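Local coordinates for VMB-1 (PDB 6JV4), which probably hydrolyses beta-lactam antibiotics to substituted beta-amino acids, as a subclass B1 metallo-beta-lactamase with two bound zinc ions, at residues 181-192 / 214-225. Residues are numbered along the deposited sequence; the frame is centred on the assembly and turned at random.
Sequences ISEWPNSMQKVI and LKHTQALALSAA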
loop_
_atom_site.group_PDB
_atom_site.type_symbol
_atom_site.label_atom_id
_atom_site.label_comp_id
_atom_site.label_asym_id
_atom_site.label_seq_id
_atom_site.Cartn_x
_atom_site.Cartn_y
_atom_site.Cartn_z
ATOM N N ILE A 181 -14.095 -12.245 -0.556
ATOM C CA ILE A 181 -14.146 -12.576 0.893
ATOM C C ILE A 181 -13.755 -14.046 1.108
ATOM O O ILE A 181 -13.075 -14.318 2.146
ATOM C CB ILE A 181 -15.491 -12.178 1.519
ATOM C CG1 ILE A 181 -15.589 -10.653 1.559
ATOM C CG2 ILE A 181 -15.636 -12.765 2.909
ATOM C CD1 ILE A 181 -16.983 -10.115 1.858
ATOM N N SER A 182 -14.192 -14.966 0.215
ATOM C CA SER A 182 -13.883 -16.413 0.319
ATOM C C SER A 182 -12.391 -16.661 0.254
ATOM O O SER A 182 -11.933 -17.526 0.973
ATOM C CB SER A 182 -14.582 -17.222 -0.768
ATOM O OG SER A 182 -15.956 -17.191 -0.435
ATOM N N GLU A 183 -11.666 -15.936 -0.591
ATOM C CA GLU A 183 -10.225 -16.193 -0.821
ATOM C C GLU A 183 -9.409 -15.491 0.264
ATOM O O GLU A 183 -8.293 -15.980 0.568
ATOM C CB GLU A 183 -9.782 -15.755 -2.219
ATOM C CG GLU A 183 -8.432 -16.300 -2.628
ATOM C CD GLU A 183 -8.329 -17.826 -2.765
ATOM O OE1 GLU A 183 -9.394 -18.512 -2.768
ATOM O OE2 GLU A 183 -7.193 -18.333 -2.690
ATOM N N TRP A 184 -9.898 -14.389 0.828
ATOM C CA TRP A 184 -9.055 -13.513 1.668
ATOM C C TRP A 184 -8.343 -14.285 2.785
ATOM O O TRP A 184 -7.168 -14.077 3.041
ATOM C CB TRP A 184 -9.891 -12.374 2.218
ATOM C CG TRP A 184 -9.170 -11.117 2.612
ATOM C CD1 TRP A 184 -7.869 -10.948 3.050
ATOM C CD2 TRP A 184 -9.776 -9.827 2.691
ATOM N NE1 TRP A 184 -7.639 -9.648 3.390
ATOM C CE2 TRP A 184 -8.789 -8.932 3.171
ATOM C CE3 TRP A 184 -11.055 -9.334 2.377
ATOM C CZ2 TRP A 184 -9.035 -7.586 3.383
ATOM C CZ3 TRP A 184 -11.255 -7.985 2.492
ATOM C CH2 TRP A 184 -10.290 -7.139 3.014
ATOM N N PRO A 185 -9.002 -15.182 3.541
ATOM C CA PRO A 185 -8.283 -15.865 4.621
ATOM C C PRO A 185 -7.148 -16.761 4.127
ATOM O O PRO A 185 -6.136 -16.876 4.811
ATOM C CB PRO A 185 -9.380 -16.678 5.293
ATOM C CG PRO A 185 -10.682 -16.043 4.868
ATOM C CD PRO A 185 -10.438 -15.490 3.490
ATOM N N ASN A 186 -7.315 -17.417 2.983
ATOM C CA ASN A 186 -6.256 -18.264 2.393
ATOM C C ASN A 186 -5.097 -17.358 1.942
ATOM O O ASN A 186 -3.928 -17.642 2.210
ATOM C CB ASN A 186 -6.760 -19.091 1.208
ATOM C CG ASN A 186 -5.727 -20.089 0.728
ATOM O OD1 ASN A 186 -5.198 -20.879 1.515
ATOM N ND2 ASN A 186 -5.399 -20.052 -0.552
ATOM N N SER A 187 -5.400 -16.279 1.251
ATOM C CA SER A 187 -4.343 -15.319 0.846
ATOM C C SER A 187 -3.606 -14.818 2.081
ATOM O O SER A 187 -2.391 -14.688 2.056
ATOM C CB SER A 187 -4.987 -14.184 0.103
ATOM O OG SER A 187 -5.645 -14.702 -1.056
ATOM N N MET A 188 -4.350 -14.490 3.132
ATOM C CA MET A 188 -3.739 -13.997 4.392
ATOM C C MET A 188 -2.814 -15.065 5.017
ATOM O O MET A 188 -1.737 -14.674 5.568
ATOM C CB MET A 188 -4.793 -13.547 5.398
ATOM C CG MET A 188 -4.163 -12.796 6.591
ATOM S SD MET A 188 -3.224 -11.303 6.099
ATOM C CE MET A 188 -4.550 -10.276 5.519
ATOM N N GLN A 189 -3.220 -16.331 4.981
ATOM C CA GLN A 189 -2.366 -17.405 5.534
ATOM C C GLN A 189 -1.036 -17.433 4.795
ATOM O O GLN A 189 -0.001 -17.694 5.438
ATOM C CB GLN A 189 -3.046 -18.764 5.523
ATOM C CG GLN A 189 -2.291 -19.757 6.393
ATOM C CD GLN A 189 -2.339 -19.383 7.850
ATOM O OE1 GLN A 189 -3.390 -19.003 8.375
ATOM N NE2 GLN A 189 -1.223 -19.560 8.542
ATOM N N LYS A 190 -1.020 -17.186 3.463
ATOM C CA LYS A 190 0.263 -17.147 2.716
ATOM C C LYS A 190 1.164 -16.063 3.289
ATOM O O LYS A 190 2.379 -16.287 3.453
ATOM C CB LYS A 190 -0.012 -16.963 1.222
ATOM C CG LYS A 190 -0.741 -18.156 0.628
ATOM C CD LYS A 190 -0.941 -18.014 -0.846
ATOM C CE LYS A 190 -1.730 -19.174 -1.396
ATOM N NZ LYS A 190 -2.356 -18.740 -2.665
ATOM N N VAL A 191 0.593 -14.895 3.598
ATOM C CA VAL A 191 1.367 -13.761 4.158
ATOM C C VAL A 191 1.847 -14.137 5.559
ATOM O O VAL A 191 2.977 -13.856 5.874
ATOM C CB VAL A 191 0.540 -12.470 4.115
ATOM C CG1 VAL A 191 1.264 -11.325 4.799
ATOM C CG2 VAL A 191 0.216 -12.133 2.681
ATOM N N ILE A 192 0.958 -14.655 6.381
ATOM C CA ILE A 192 1.322 -15.095 7.756
ATOM C C ILE A 192 2.502 -16.072 7.673
ATOM O O ILE A 192 3.417 -15.980 8.472
ATOM C CB ILE A 192 0.106 -15.700 8.435
ATOM C CG1 ILE A 192 -0.910 -14.617 8.786
ATOM C CG2 ILE A 192 0.509 -16.496 9.664
ATOM C CD1 ILE A 192 -2.269 -15.147 9.154
ATOM N N LEU A 214 -2.504 -9.251 10.923
ATOM C CA LEU A 214 -2.746 -10.268 9.891
ATOM C C LEU A 214 -3.801 -11.263 10.386
ATOM O O LEU A 214 -4.678 -11.657 9.637
ATOM C CB LEU A 214 -1.447 -10.996 9.570
ATOM C CG LEU A 214 -0.261 -10.165 9.103
ATOM C CD1 LEU A 214 0.886 -11.100 8.815
ATOM C CD2 LEU A 214 -0.601 -9.272 7.924
ATOM N N LYS A 215 -3.616 -11.732 11.625
ATOM C CA LYS A 215 -4.527 -12.734 12.242
ATOM C C LYS A 215 -5.915 -12.112 12.418
ATOM O O LYS A 215 -6.916 -12.821 12.197
ATOM C CB LYS A 215 -3.963 -13.209 13.586
ATOM C CG LYS A 215 -2.782 -14.166 13.494
ATOM C CD LYS A 215 -1.580 -13.570 12.793
ATOM C CE LYS A 215 -0.411 -14.528 12.703
ATOM N NZ LYS A 215 0.240 -14.726 14.019
ATOM N N HIS A 216 -5.957 -10.834 12.801
ATOM C CA HIS A 216 -7.241 -10.125 13.002
ATOM C C HIS A 216 -7.987 -10.072 11.670
ATOM O O HIS A 216 -9.181 -10.338 11.635
ATOM C CB HIS A 216 -6.985 -8.738 13.604
ATOM C CG HIS A 216 -8.251 -7.992 13.840
ATOM N ND1 HIS A 216 -9.286 -8.495 14.664
ATOM C CD2 HIS A 216 -8.743 -6.890 13.240
ATOM C CE1 HIS A 216 -10.297 -7.621 14.648
ATOM N NE2 HIS A 216 -9.983 -6.652 13.759
ATOM N N THR A 217 -7.310 -9.624 10.624
ATOM C CA THR A 217 -7.908 -9.498 9.282
ATOM C C THR A 217 -8.406 -10.863 8.791
ATOM O O THR A 217 -9.540 -10.954 8.251
ATOM C CB THR A 217 -6.920 -8.893 8.281
ATOM O OG1 THR A 217 -6.639 -7.588 8.786
ATOM C CG2 THR A 217 -7.515 -8.826 6.894
ATOM N N GLN A 218 -7.651 -11.934 9.007
ATOM C CA GLN A 218 -8.065 -13.292 8.596
ATOM C C GLN A 218 -9.382 -13.632 9.307
ATOM O O GLN A 218 -10.315 -14.092 8.657
ATOM C CB GLN A 218 -6.945 -14.278 8.928
ATOM C CG GLN A 218 -7.236 -15.692 8.474
ATOM C CD GLN A 218 -6.050 -16.568 8.780
ATOM O OE1 GLN A 218 -5.678 -16.709 9.963
ATOM N NE2 GLN A 218 -5.431 -17.081 7.735
ATOM N N ALA A 219 -9.473 -13.315 10.604
ATOM C CA ALA A 219 -10.688 -13.615 11.406
ATOM C C ALA A 219 -11.855 -12.756 10.931
ATOM O O ALA A 219 -13.022 -13.275 10.826
ATOM C CB ALA A 219 -10.435 -13.459 12.886
ATOM N N LEU A 220 -11.616 -11.490 10.589
ATOM C CA LEU A 220 -12.699 -10.621 10.051
ATOM C C LEU A 220 -13.228 -11.227 8.753
ATOM O O LEU A 220 -14.491 -11.185 8.551
ATOM C CB LEU A 220 -12.201 -9.213 9.758
ATOM C CG LEU A 220 -11.913 -8.337 10.977
ATOM C CD1 LEU A 220 -11.363 -7.012 10.541
ATOM C CD2 LEU A 220 -13.131 -8.130 11.807
ATOM N N ALA A 221 -12.347 -11.726 7.892
ATOM C CA ALA A 221 -12.790 -12.270 6.593
ATOM C C ALA A 221 -13.564 -13.573 6.843
ATOM O O ALA A 221 -14.602 -13.826 6.182
ATOM C CB ALA A 221 -11.654 -12.442 5.632
ATOM N N LEU A 222 -13.088 -14.409 7.761
ATOM C CA LEU A 222 -13.805 -15.662 8.051
ATOM C C LEU A 222 -15.186 -15.334 8.634
ATOM O O LEU A 222 -16.178 -16.027 8.229
ATOM C CB LEU A 222 -12.952 -16.509 8.975
ATOM C CG LEU A 222 -11.736 -17.150 8.339
ATOM C CD1 LEU A 222 -10.814 -17.662 9.432
ATOM C CD2 LEU A 222 -12.048 -18.257 7.304
ATOM N N SER A 223 -15.306 -14.321 9.492
ATOM C CA SER A 223 -16.611 -13.948 10.087
ATOM C C SER A 223 -17.549 -13.402 9.018
ATOM O O SER A 223 -18.759 -13.702 9.078
ATOM C CB SER A 223 -16.444 -12.999 11.211
ATOM O OG SER A 223 -15.694 -13.682 12.196
ATOM N N ALA A 224 -17.020 -12.662 8.046
ATOM C CA ALA A 224 -17.822 -12.079 6.936
ATOM C C ALA A 224 -18.398 -13.201 6.068
ATOM O O ALA A 224 -19.571 -13.066 5.641
ATOM C CB ALA A 224 -16.989 -11.155 6.086
ATOM N N ALA A 225 -17.632 -14.261 5.792
ATOM C CA ALA A 225 -18.137 -15.452 5.065
ATOM C C ALA A 225 -19.248 -16.110 5.914
ATOM O O ALA A 225 -20.319 -16.367 5.355
ATOM C CB ALA A 225 -17.015 -16.402 4.741
HETATM O O HOH W 1 -13.852 -15.795 4.186
HETATM O O HOH W 2 -3.716 -18.736 11.158
#
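Q218 is the knob of this antiparallel helix pair, its side chain filling the hole formed by P185, M188, Q189 and I192. With CG anti to the backbone N (chi1 -177°) and the rest of the chain running out straight, NE2 donates to P185 O at 3.0 Å and to Q189 OE1 at 2.9 Å. Both acceptors lie close to the Q218 amide plane, so the two bonds fix its rotation. P185 O also accepts the helical bond from Q189 N, which arrives on the opposite face of its plane. The axes approach to 8.7 Å. The A221 methyl sits against W184 CB and P185 CG, and L222 CD2 touches P185 CG and CB. At one end I181 CG2 lies 3.8 Å from A224 CB, and a water bridges I181 O and A221 O. The M188 chain doubles back, bringing CE to T217 CG2 (3.6 Å). I192 and L214 lie alongside, pointing opposite ways, with I192 CG1 3.7 Å from L214 CB. W184 stacks on F164, donates NE1 to F164 O and touches the zinc ligand H144. Packed together, the helices form part of the alpha-beta/beta-alpha sandwich of metallo-beta-lactamases, V191 and L214 meeting L159 of strand 158-162.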